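Local coordinates for protein 23S rRNA (guanine(2535)-N(1))-methyltransferase (Streptomyces viridochromogenes, PDB 1O9G) that transfers a methyl group from S-adenosyl-L-methionine to N1 of guanine-2535 in 23S ribosomal RNA, making the bacterium resistant to the orthosomycin antibiotic avilamycin, at residues V21-P26 with L97-P102; A36-Q41 with E228-G233; L44-G49 with A237-A242. The protein carries 3 engineered substitutions. All coordinates share one frame; numbering follows the deposited sequence.

Contact 1 of 3, residues V21-P26 with L97-P102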
ATOM      1  N   VAL A  21     -11.452 -12.005   1.730  1.00 13.16           N
ATOM      2  CA  VAL A  21     -12.224 -10.939   1.095  1.00 13.51           C
ATOM      3  C   VAL A  21     -11.361 -10.267  -0.002  1.00 12.86           C
ATOM      4  O   VAL A  21     -11.732 -10.189  -1.191  1.00 12.71           O
ATOM      5  CB  VAL A  21     -12.727  -9.911   2.116  1.00 13.16           C
ATOM      6  CG1 VAL A  21     -13.597  -8.813   1.424  1.00 13.34           C
ATOM      7  CG2 VAL A  21     -13.514 -10.625   3.237  1.00 14.09           C
ATOM      8  N   LEU A  22     -10.217  -9.754   0.420  1.00 12.47           N
ATOM      9  CA  LEU A  22      -9.222  -9.212  -0.484  1.00 12.87           C
ATOM     10  C   LEU A  22      -8.703 -10.305  -1.396  1.00 13.59           C
ATOM     11  O   LEU A  22      -8.686 -11.494  -1.051  1.00 13.86           O
ATOM     12  CB  LEU A  22      -8.118  -8.494   0.293  1.00 13.06           C
ATOM     13  CG  LEU A  22      -8.495  -7.119   0.829  1.00 13.93           C
ATOM     14  CD1 LEU A  22      -9.630  -7.103   1.840  1.00 15.74           C
ATOM     15  CD2 LEU A  22      -7.272  -6.366   1.431  1.00 16.67           C
ATOM     16  N   HIS A  23      -8.281  -9.881  -2.569  1.00 13.93           N
ATOM     17  CA  HIS A  23      -7.990 -10.773  -3.681  1.00 15.85           C
ATOM     18  C   HIS A  23      -6.524 -11.119  -3.771  1.00 17.22           C
ATOM     19  O   HIS A  23      -5.671 -10.239  -3.639  1.00 16.77           O
ATOM     20  CB  HIS A  23      -8.425 -10.122  -4.983  1.00 14.98           C
ATOM     21  CG  HIS A  23      -9.901  -9.958  -5.089  1.00 16.21           C
ATOM     22  ND1 HIS A  23     -10.558  -8.774  -4.849  1.00 18.43           N
ATOM     23  CD2 HIS A  23     -10.855 -10.862  -5.388  1.00 16.10           C
ATOM     24  CE1 HIS A  23     -11.857  -8.956  -5.030  1.00 16.00           C
ATOM     25  NE2 HIS A  23     -12.058 -10.206  -5.366  1.00 18.71           N
ATOM     26  N   SER A  24      -6.283 -12.426  -3.976  1.00 17.86           N
ATOM     27  CA  SER A  24      -4.951 -13.014  -4.135  1.00 18.80           C
ATOM     28  C   SER A  24      -4.619 -13.198  -5.610  1.00 19.14           C
ATOM     29  O   SER A  24      -5.503 -13.299  -6.448  1.00 19.56           O
ATOM     30  CB  SER A  24      -4.875 -14.375  -3.399  1.00 19.51           C
ATOM     31  OG  SER A  24      -5.893 -15.258  -3.837  1.00 23.09           O
ATOM     32  N   ALA A  25      -3.335 -13.303  -5.895  1.00 19.83           N
ATOM     33  CA  ALA A  25      -2.817 -13.554  -7.219  1.00 21.08           C
ATOM     34  C   ALA A  25      -1.635 -14.520  -7.130  1.00 22.23           C
ATOM     35  O   ALA A  25      -0.866 -14.452  -6.196  1.00 22.41           O
ATOM     36  CB  ALA A  25      -2.347 -12.248  -7.802  1.00 22.52           C
ATOM     37  N   PRO A  26      -1.441 -15.394  -8.104  1.00 22.96           N
ATOM     38  CA  PRO A  26      -0.277 -16.283  -8.084  1.00 24.76           C
ATOM     39  C   PRO A  26       1.050 -15.532  -8.290  1.00 24.92           C
ATOM     40  O   PRO A  26       2.071 -15.922  -7.741  1.00 25.77           O
ATOM     41  CB  PRO A  26      -0.562 -17.236  -9.239  1.00 26.86           C
ATOM     42  CG  PRO A  26      -1.485 -16.441 -10.159  1.00 26.29           C
ATOM     43  CD  PRO A  26      -2.296 -15.611  -9.283  1.00 24.53           C
ATOM     44  N   LEU A  97      -9.335  -2.453  -5.012  1.00 11.70           N
ATOM     45  CA  LEU A  97      -9.784  -1.099  -4.697  1.00 12.01           C
ATOM     46  C   LEU A  97     -11.306  -0.949  -4.681  1.00 12.30           C
ATOM     47  O   LEU A  97     -11.840  -0.077  -4.018  1.00 12.64           O
ATOM     48  CB  LEU A  97      -9.195  -0.041  -5.616  1.00 14.38           C
ATOM     49  CG  LEU A  97      -7.733   0.221  -5.421  1.00 17.89           C
ATOM     50  CD1 LEU A  97      -7.392   1.404  -6.324  1.00 21.07           C
ATOM     51  CD2 LEU A  97      -7.294   0.521  -4.039  1.00 22.82           C
ATOM     52  N   ALA A  98     -11.997  -1.791  -5.441  1.00 12.98           N
ATOM     53  CA  ALA A  98     -13.452  -1.814  -5.408  1.00 13.07           C
ATOM     54  C   ALA A  98     -13.962  -2.089  -3.976  1.00 12.80           C
ATOM     55  O   ALA A  98     -15.071  -1.695  -3.635  1.00 15.05           O
ATOM     56  CB  ALA A  98     -13.999  -2.821  -6.390  1.00 14.86           C
ATOM     57  N   LEU A  99     -13.173  -2.784  -3.163  1.00 12.65           N
ATOM     58  CA  LEU A  99     -13.521  -3.087  -1.785  1.00 12.95           C
ATOM     59  C   LEU A  99     -13.440  -1.902  -0.830  1.00 12.73           C
ATOM     60  O   LEU A  99     -13.787  -2.036   0.339  1.00 13.50           O
ATOM     61  CB  LEU A  99     -12.632  -4.227  -1.260  1.00 12.80           C
ATOM     62  CG  LEU A  99     -12.700  -5.515  -2.092  1.00 11.91           C
ATOM     63  CD1 LEU A  99     -11.637  -6.449  -1.594  1.00 13.25           C
ATOM     64  CD2 LEU A  99     -14.071  -6.149  -2.026  1.00 14.50           C
ATOM     65  N   LEU A 100     -13.012  -0.749  -1.316  1.00 12.40           N
ATOM     66  CA  LEU A 100     -12.934   0.455  -0.491  1.00 12.06           C
ATOM     67  C   LEU A 100     -14.256   1.197  -0.425  1.00 13.10           C
ATOM     68  O   LEU A 100     -14.302   2.279   0.148  1.00 13.40           O
ATOM     69  CB  LEU A 100     -11.817   1.367  -0.969  1.00 11.32           C
ATOM     70  CG  LEU A 100     -10.439   0.755  -0.823  1.00 11.60           C
ATOM     71  CD1 LEU A 100      -9.427   1.674  -1.396  1.00 14.60           C
ATOM     72  CD2 LEU A 100     -10.101   0.432   0.643  1.00 13.04           C
ATOM     73  N   SER A 101     -15.308   0.646  -1.003  1.00 15.91           N
ATOM     74  CA  SER A 101     -16.645   1.197  -0.777  1.00 17.34           C
ATOM     75  C   SER A 101     -17.563   0.155  -0.171  1.00 17.59           C
ATOM     76  O   SER A 101     -17.384  -1.042  -0.386  1.00 17.06           O
ATOM     77  CB  SER A 101     -17.259   1.746  -2.047  1.00 19.39           C
ATOM     78  OG  SER A 101     -17.770   0.698  -2.831  1.00 22.07           O
ATOM     79  N   PRO A 102     -18.553   0.577   0.601  1.00 18.44           N
ATOM     80  CA  PRO A 102     -19.556  -0.399   1.057  1.00 20.13           C
ATOM     81  C   PRO A 102     -20.183  -1.209  -0.077  1.00 19.88           C
ATOM     82  O   PRO A 102     -20.332  -2.433   0.111  1.00 18.98           O
ATOM     83  CB  PRO A 102     -20.570   0.461   1.797  1.00 23.01           C
ATOM     84  CG  PRO A 102     -19.754   1.627   2.299  1.00 22.25           C
ATOM     85  CD  PRO A 102     -18.788   1.913   1.175  1.00 20.80           C
TER
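L99 meets V21, L22 and H23 through one methyl group, CD1, which reaches into the bend of the chain at 21-23. The backbone is touched as much as the side chains: L99 CD1 lies 3.8 Å from V21 O and equally 3.8 Å from L22 CA. L22 CG is 4.0 Å from L99 CD1, the two side chains passing at a slant. V21 CG1 is 4.3 Å from L99 CD1. H23 adds its ring nitrogen ND1, 4.1 Å from L99 CD1, with the methyl standing obliquely to the ring. The V21 carbonyl oxygen also sits 4.0 Å above the centre of one H23 ring face, so the imidazole folds back over its own chain. In L99, CD1 is anti to CA across the CB-CG bond (chi2 171°), which carries the methyl away from the L99 backbone.

In the next shell, R108 NE bonds V21 O and N96 OD1 takes the H23 amide, fixing the loop from both of the helices that flank L99. The type I turn A98-S101 positions L99, and S101 then caps helix 102-119 through OG and G104 N. L105 and R108 of that helix also pack on L99. This is the turn between two consecutive helices, 87-98 and 102-119, covered by the N-terminal loop; helices 102-119 and 122-140, which lie between helix 87-98 and strand 147-151, look like an addition to the Rossmann-like fold.

Contact 2 of 3, residues A36-Q41 with E228-G233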
ATOM      1  N   ALA A  36       2.497  -3.997   7.573  1.00 15.43           N
ATOM      2  CA  ALA A  36       1.902  -2.876   6.820  1.00 14.50           C
ATOM      3  C   ALA A  36       1.469  -1.751   7.747  1.00 14.37           C
ATOM      4  O   ALA A  36       1.787  -0.574   7.516  1.00 14.04           O
ATOM      5  CB  ALA A  36       0.730  -3.341   5.994  1.00 14.87           C
ATOM      6  N   THR A  37       0.771  -2.105   8.807  1.00 15.24           N
ATOM      7  CA  THR A  37       0.248  -1.090   9.718  1.00 15.34           C
ATOM      8  C   THR A  37       1.393  -0.453  10.532  1.00 15.84           C
ATOM      9  O   THR A  37       1.354   0.729  10.810  1.00 16.19           O
ATOM     10  CB  THR A  37      -0.877  -1.645  10.573  1.00 17.37           C
ATOM     11  OG1 THR A  37      -1.426  -0.578  11.352  1.00 20.93           O
ATOM     12  CG2 THR A  37      -0.415  -2.660  11.550  1.00 18.41           C
ATOM     13  N   GLU A  38       2.439  -1.215  10.841  1.00 15.96           N
ATOM     14  CA  GLU A  38       3.609  -0.682  11.536  1.00 16.21           C
ATOM     15  C   GLU A  38       4.295   0.387  10.686  1.00 14.97           C
ATOM     16  O   GLU A  38       4.598   1.467  11.165  1.00 16.58           O
ATOM     17  CB  GLU A  38       4.593  -1.804  11.889  1.00 18.61           C
ATOM     18  CG  GLU A  38       5.880  -1.345  12.566  1.00 19.79           C
ATOM     19  CD  GLU A  38       5.708  -0.866  13.999  1.00 21.71           C
ATOM     20  OE1 GLU A  38       4.683  -1.165  14.634  1.00 22.92           O
ATOM     21  OE2 GLU A  38       6.630  -0.195  14.514  1.00 25.14           O
ATOM     22  N   ILE A  39       4.540   0.093   9.423  1.00 14.33           N
ATOM     23  CA  ILE A  39       5.236   1.019   8.551  1.00 14.32           C
ATOM     24  C   ILE A  39       4.363   2.273   8.375  1.00 13.48           C
ATOM     25  O   ILE A  39       4.867   3.390   8.451  1.00 14.99           O
ATOM     26  CB  ILE A  39       5.585   0.380   7.175  1.00 14.01           C
ATOM     27  CG1 ILE A  39       6.562  -0.784   7.330  1.00 15.80           C
ATOM     28  CG2 ILE A  39       6.141   1.441   6.255  1.00 13.98           C
ATOM     29  CD1 ILE A  39       6.718  -1.653   6.091  1.00 16.09           C
ATOM     30  N   PHE A  40       3.074   2.081   8.105  1.00 13.08           N
ATOM     31  CA  PHE A  40       2.179   3.208   7.865  1.00 13.53           C
ATOM     32  C   PHE A  40       2.124   4.134   9.087  1.00 13.24           C
ATOM     33  O   PHE A  40       2.195   5.360   8.962  1.00 13.91           O
ATOM     34  CB  PHE A  40       0.773   2.730   7.466  1.00 14.23           C
ATOM     35  CG  PHE A  40      -0.193   3.833   7.212  1.00 15.46           C
ATOM     36  CD1 PHE A  40      -0.040   4.647   6.119  1.00 16.08           C
ATOM     37  CD2 PHE A  40      -1.243   4.080   8.083  1.00 16.42           C
ATOM     38  CE1 PHE A  40      -0.914   5.663   5.876  1.00 17.21           C
ATOM     39  CE2 PHE A  40      -2.133   5.089   7.846  1.00 18.54           C
ATOM     40  CZ  PHE A  40      -1.970   5.888   6.747  1.00 18.28           C
ATOM     41  N   GLN A  41       2.015   3.549  10.275  1.00 14.58           N
ATOM     42  CA  GLN A  41       1.967   4.341  11.502  1.00 15.68           C
ATOM     43  C   GLN A  41       3.286   5.066  11.773  1.00 15.22           C
ATOM     44  O   GLN A  41       3.279   6.191  12.241  1.00 17.16           O
ATOM     45  CB  GLN A  41       1.509   3.484  12.684  1.00 16.93           C
ATOM     46  CG  GLN A  41       0.062   3.043  12.549  1.00 17.97           C
ATOM     47  CD  GLN A  41      -0.431   2.320  13.765  1.00 22.25           C
ATOM     48  OE1 GLN A  41      -0.497   2.919  14.840  1.00 26.06           O
ATOM     49  NE2 GLN A  41      -0.726   1.036  13.626  1.00 24.92           N
ATOM     50  N   GLU A 228      14.203   7.184   8.995  1.00 22.63           N
ATOM     51  CA  GLU A 228      13.986   5.993   9.818  1.00 23.72           C
ATOM     52  C   GLU A 228      14.137   4.701   8.975  1.00 22.40           C
ATOM     53  O   GLU A 228      13.845   4.687   7.775  1.00 20.85           O
ATOM     54  CB  GLU A 228      12.571   6.032  10.404  1.00 25.03           C
ATOM     55  CG  GLU A 228      12.379   5.188  11.647  1.00 27.42           C
ATOM     56  CD  GLU A 228      11.002   5.342  12.264  1.00 28.03           C
ATOM     57  OE1 GLU A 228      10.497   6.472  12.400  1.00 31.76           O
ATOM     58  OE2 GLU A 228      10.424   4.323  12.658  1.00 28.43           O
ATOM     59  N   ARG A 229      14.596   3.639   9.637  1.00 23.63           N
ATOM     60  CA  ARG A 229      14.711   2.307   9.080  1.00 23.53           C
ATOM     61  C   ARG A 229      14.122   1.278  10.035  1.00 24.83           C
ATOM     62  O   ARG A 229      14.072   1.494  11.230  1.00 27.33           O
ATOM     63  CB  ARG A 229      16.165   1.955   8.854  1.00 25.18           C
ATOM     64  CG  ARG A 229      16.807   2.655   7.716  1.00 24.22           C
ATOM     65  CD  ARG A 229      18.257   2.277   7.601  1.00 26.01           C
ATOM     66  NE  ARG A 229      18.941   3.035   6.566  1.00 26.43           N
ATOM     67  CZ  ARG A 229      18.842   2.797   5.268  1.00 25.77           C
ATOM     68  NH1 ARG A 229      18.092   1.810   4.814  1.00 26.09           N
ATOM     69  NH2 ARG A 229      19.507   3.560   4.418  1.00 28.57           N
ATOM     70  N   LEU A 230      13.622   0.181   9.478  1.00 24.07           N
ATOM     71  CA  LEU A 230      13.280  -0.987  10.265  1.00 26.13           C
ATOM     72  C   LEU A 230      13.622  -2.294   9.547  1.00 26.76           C
ATOM     73  O   LEU A 230      13.764  -2.332   8.323  1.00 24.20           O
ATOM     74  CB  LEU A 230      11.824  -0.935  10.759  1.00 28.01           C
ATOM     75  CG  LEU A 230      10.694  -1.224   9.778  1.00 28.67           C
ATOM     76  CD1 LEU A 230      10.722  -2.647   9.224  1.00 30.63           C
ATOM     77  CD2 LEU A 230       9.343  -0.998  10.450  1.00 31.80           C
ATOM     78  N   LYS A 231      13.799  -3.342  10.346  1.00 28.33           N
ATOM     79  CA  LYS A 231      14.043  -4.708   9.887  1.00 30.41           C
ATOM     80  C   LYS A 231      13.121  -5.627  10.668  1.00 32.43           C
ATOM     81  O   LYS A 231      13.202  -5.676  11.902  1.00 35.01           O
ATOM     82  CB  LYS A 231      15.488  -5.108  10.180  1.00 33.30           C
ATOM     83  CG  LYS A 231      16.524  -4.264   9.456  1.00 34.12           C
ATOM     84  CD  LYS A 231      17.926  -4.500  10.026  1.00 39.19           C
ATOM     85  CE  LYS A 231      18.477  -5.869   9.608  1.00 42.78           C
ATOM     86  NZ  LYS A 231      19.640  -6.314  10.435  1.00 49.84           N
ATOM     87  N   ILE A 232      12.215  -6.310   9.973  1.00 27.31           N
ATOM     88  CA  ILE A 232      11.336  -7.292  10.590  1.00 28.90           C
ATOM     89  C   ILE A 232      11.340  -8.522   9.709  1.00 32.17           C
ATOM     90  O   ILE A 232      11.018  -8.441   8.533  1.00 32.26           O
ATOM     91  CB  ILE A 232       9.895  -6.737  10.715  1.00 30.92           C
ATOM     92  CG1 ILE A 232       9.873  -5.446  11.555  1.00 34.79           C
ATOM     93  CG2 ILE A 232       8.951  -7.790  11.287  1.00 39.66           C
ATOM     94  CD1 ILE A 232      10.064  -5.649  13.023  1.00 42.44           C
ATOM     95  N   GLY A 233      11.711  -9.659  10.283  1.00 42.95           N
ATOM     96  CA  GLY A 233      11.842 -10.891   9.527  1.00 55.04           C
ATOM     97  C   GLY A 233      12.864 -10.735   8.406  1.00 52.35           C
ATOM     98  O   GLY A 233      13.985 -10.175   8.618  1.00 51.76           O
TER
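L230 packs against E38 and I39, putting strand 228-232 onto helix 33-45 with a CA-CA separation of 8.5 Å between L230 and I39. Along the strand, E228 comes first, with its CB directed at the helix. Three arginines meet it: R42 of the helix and R5 of the N-terminal segment pair through NH1 with OE2, and R46, just after the helix, through NE with OE1. E38 OE2 stands 6.2 Å from E228 OE2, and R42 lies between these like charges, its NE in a salt bridge to E38 OE2; this should ease their repulsion. R229 turns to the other face of the sheet, where NH1 bonds I219 O.

At L230 the strand faces the helix again. Its CG is held between backbone N and carbonyl carbon (chi1 76°), and the branch CD2 does the touching. CD2 sits 4.1 Å from E38 CG and 4.2 Å from I39 CG1, wedged between two consecutive residues of the helix; L230 runs across I39 at about a right angle and more slantwise over E38. The methylenes of E38 thus serve as apolar surface. Its chain bends at chi2 (71°), and the carboxylate accepts the backbone amides of H6 and A7 on OE1 and that of R5 on OE2, so this buried acid is well supplied with donors and ties down the N-terminal segment.

K231 leaves on the far face, its amide bonded to S2 OG. I232 returns to the helix side, resting on L35 and Y4, and G233 starts the turn into strand 235-241 with a positive phi. The arrangement is a helix laid over the edge hairpin of a class I methyltransferase sheet, whose last two strands are 235-241 and 228-232.

Contact 3 of 3, residues L44-G49 with A237-A242. Engineered in segment 237-242: M239 (natural residue Leu).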
ATOM      1  N   LEU A  44       3.119   8.097   9.470  1.00 15.02           N
ATOM      2  CA  LEU A  44       2.229   9.118  10.018  1.00 16.39           C
ATOM      3  C   LEU A  44       2.931   9.879  11.138  1.00 16.85           C
ATOM      4  O   LEU A  44       2.711  11.081  11.286  1.00 18.20           O
ATOM      5  CB  LEU A  44       0.954   8.495  10.583  1.00 18.35           C
ATOM      6  CG  LEU A  44      -0.069   7.903   9.615  1.00 19.63           C
ATOM      7  CD1 LEU A  44      -1.268   7.383  10.418  1.00 22.73           C
ATOM      8  CD2 LEU A  44      -0.488   8.916   8.600  1.00 21.41           C
ATOM      9  N   ALA A  45       3.769   9.203  11.933  1.00 16.51           N
ATOM     10  CA  ALA A  45       4.442   9.844  13.056  1.00 18.66           C
ATOM     11  C   ALA A  45       5.471  10.853  12.604  1.00 18.87           C
ATOM     12  O   ALA A  45       5.898  11.684  13.388  1.00 22.84           O
ATOM     13  CB  ALA A  45       5.092   8.818  13.968  1.00 19.04           C
ATOM     14  N   ARG A  46       5.888  10.774  11.347  1.00 19.42           N
ATOM     15  CA  ARG A  46       6.870  11.719  10.779  1.00 20.26           C
ATOM     16  C   ARG A  46       6.254  12.881   9.976  1.00 18.57           C
ATOM     17  O   ARG A  46       6.953  13.741   9.443  1.00 19.61           O
ATOM     18  CB  ARG A  46       7.875  10.952   9.920  1.00 21.75           C
ATOM     19  CG  ARG A  46       8.624   9.885  10.657  1.00 25.38           C
ATOM     20  CD  ARG A  46       9.974  10.336  11.062  1.00 27.73           C
ATOM     21  NE  ARG A  46      10.735   9.353  11.831  1.00 30.20           N
ATOM     22  CZ  ARG A  46      11.747   9.671  12.604  1.00 31.82           C
ATOM     23  NH1 ARG A  46      12.127  10.937  12.706  1.00 34.67           N
ATOM     24  NH2 ARG A  46      12.390   8.731  13.286  1.00 36.61           N
ATOM     25  N   LEU A  47       4.932  12.927   9.899  1.00 17.09           N
ATOM     26  CA  LEU A  47       4.267  14.057   9.269  1.00 17.81           C
ATOM     27  C   LEU A  47       4.164  15.224  10.237  1.00 19.36           C
ATOM     28  O   LEU A  47       4.094  14.999  11.435  1.00 21.14           O
ATOM     29  CB  LEU A  47       2.882  13.663   8.816  1.00 16.71           C
ATOM     30  CG  LEU A  47       2.798  12.647   7.692  1.00 16.19           C
ATOM     31  CD1 LEU A  47       1.363  12.214   7.520  1.00 16.10           C
ATOM     32  CD2 LEU A  47       3.289  13.180   6.371  1.00 19.57           C
ATOM     33  N   PRO A  48       4.149  16.459   9.725  1.00 20.45           N
ATOM     34  CA  PRO A  48       3.993  17.645  10.587  1.00 22.13           C
ATOM     35  C   PRO A  48       2.726  17.635  11.459  1.00 22.13           C
ATOM     36  O   PRO A  48       2.776  18.030  12.636  1.00 24.34           O
ATOM     37  CB  PRO A  48       3.939  18.815   9.588  1.00 23.39           C
ATOM     38  CG  PRO A  48       4.489  18.284   8.301  1.00 22.67           C
ATOM     39  CD  PRO A  48       4.361  16.821   8.315  1.00 20.10           C
ATOM     40  N   GLY A  49       1.620  17.188  10.890  1.00 21.40           N
ATOM     41  CA  GLY A  49       0.330  17.207  11.575  1.00 22.31           C
ATOM     42  C   GLY A  49      -0.459  15.932  11.411  1.00 22.76           C
ATOM     43  O   GLY A  49      -0.019  15.039  10.702  1.00 21.88           O
ATOM     44  N   ALA A 237      12.532  -1.787   5.702  1.00 20.52           N
ATOM     45  CA  ALA A 237      11.912  -0.596   5.161  1.00 19.14           C
ATOM     46  C   ALA A 237      12.783   0.602   5.460  1.00 19.04           C
ATOM     47  O   ALA A 237      13.569   0.584   6.398  1.00 23.62           O
ATOM     48  CB  ALA A 237      10.533  -0.416   5.734  1.00 19.88           C
ATOM     49  N   VAL A 238      12.628   1.632   4.639  1.00 17.28           N
ATOM     50  CA  VAL A 238      13.293   2.910   4.845  1.00 17.64           C
ATOM     51  C   VAL A 238      12.278   3.996   4.497  1.00 16.09           C
ATOM     52  O   VAL A 238      11.449   3.814   3.626  1.00 17.00           O
ATOM     53  CB  VAL A 238      14.593   3.023   4.007  1.00 18.55           C
ATOM     54  CG1 VAL A 238      14.308   3.028   2.522  1.00 17.96           C
ATOM     55  CG2 VAL A 238      15.381   4.247   4.444  1.00 21.43           C
HETATM   56  N   MSE A 239      12.371   5.105   5.236  1.00 17.86           N
HETATM   57  CA  MSE A 239      11.527   6.263   4.970  1.00 17.59           C
HETATM   58  C   MSE A 239      12.392   7.487   4.780  1.00 17.36           C
HETATM   59  O   MSE A 239      13.334   7.681   5.504  1.00 19.67           O
HETATM   60  CB  MSE A 239      10.630   6.547   6.176  1.00 22.04           C
HETATM   61  CG  MSE A 239       9.747   5.422   6.606  1.00 26.57           C
HETATM   62 SE   MSE A 239       8.686   5.920   8.135  1.00 38.49          SE
HETATM   63  CE  MSE A 239       9.803   7.384   8.863  1.00 41.55           C
ATOM     64  N   VAL A 240      12.014   8.294   3.799  1.00 16.62           N
ATOM     65  CA  VAL A 240      12.677   9.552   3.524  1.00 17.13           C
ATOM     66  C   VAL A 240      11.644  10.658   3.323  1.00 16.56           C
ATOM     67  O   VAL A 240      10.509  10.429   2.992  1.00 17.29           O
ATOM     68  CB  VAL A 240      13.583   9.474   2.242  1.00 17.59           C
ATOM     69  CG1 VAL A 240      14.705   8.463   2.421  1.00 20.79           C
ATOM     70  CG2 VAL A 240      12.798   9.204   1.041  1.00 18.53           C
ATOM     71  N   ARG A 241      12.082  11.886   3.525  1.00 17.09           N
ATOM     72  CA  ARG A 241      11.251  13.028   3.289  1.00 18.22           C
ATOM     73  C   ARG A 241      11.475  13.555   1.881  1.00 17.57           C
ATOM     74  O   ARG A 241      12.613  13.678   1.460  1.00 17.46           O
ATOM     75  CB  ARG A 241      11.601  14.117   4.289  1.00 19.92           C
ATOM     76  CG  ARG A 241      10.815  15.386   4.069  1.00 24.23           C
ATOM     77  CD  ARG A 241      10.556  16.211   5.297  1.00 29.87           C
ATOM     78  NE  ARG A 241       9.954  15.453   6.378  1.00 32.24           N
ATOM     79  CZ  ARG A 241      10.546  15.131   7.522  1.00 37.86           C
ATOM     80  NH1 ARG A 241      11.834  15.436   7.738  1.00 40.43           N
ATOM     81  NH2 ARG A 241       9.845  14.481   8.469  1.00 37.11           N
ATOM     82  N   ALA A 242      10.407  13.953   1.218  1.00 18.61           N
ATOM     83  CA  ALA A 242      10.479  14.443  -0.166  1.00 19.50           C
ATOM     84  C   ALA A 242      11.462  15.610  -0.286  1.00 18.77           C
ATOM     85  O   ALA A 242      12.330  15.582  -1.149  1.00 19.55           O
ATOM     86  CB  ALA A 242       9.116  14.834  -0.667  1.00 23.45           C
TER
HETATM   87  O   HOH W   1      10.871  13.382  11.470  1.00 43.07           O
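R46 and R241 are the nearest CA pair, 8.8 Å apart, where the chain leaves helix 33-45 and strand 235-241 gives way to helix 242-247. R241 bends back at chi3 (-53°) and donates an N-H of NH2 to R46 O, 3.1 Å away. The bond is moderately bent, 141° at the hydrogen, yet the oxygen lies at the edge of the guanidinium and the donor in the carbonyl plane.

The side chain of R46 runs the other way, over M239, an engineered residue (selenomethionine; leucine in nature). The M239 side chain crosses that of R46 at about a right angle, and its methyl CE meets the aliphatic part of R46. CE is modelled only 3.3 Å from R46 CG, closer than comfortable and so uncertain in detail. Past this methyl, E228 on the adjoining strand holds the R46 guanidinium. A water accepts from R46 NH1 at 3.0 Å and more weakly from R241 NH2, linking two like-charged groups. On the sheet side, A211 of strand 209-214 also lies against M239. The arrangement belongs to the Rossmann-like methyltransferase sheet, where the antiparallel strand 235-241, inserted between strands 209-214 and 228-232, is covered by the turn that follows helix 33-45.

Contacts 2 and 3 are two neighbouring places on one interface: both set helix 33-45, or the loop just after it, against the antiparallel hairpin of strands 228-232 and 235-241, their centres 12 Å apart. E228 and R46 join them directly, and L230 pairs with A237 through the backbone. Contact 1 lies on the opposite side of the chain's centre, about 23 Å from contact 2 between centres. Contacts 1 and 2 are buried: contact 2 meets by aliphatic packing bordered by charges, contact 1 by a leucine methyl set against backbone atoms, aliphatic groups and an imidazole. Contact 3 is only partly buried, and there an arginine-to-carbonyl hydrogen bond and a water join the packing of M239 on R46.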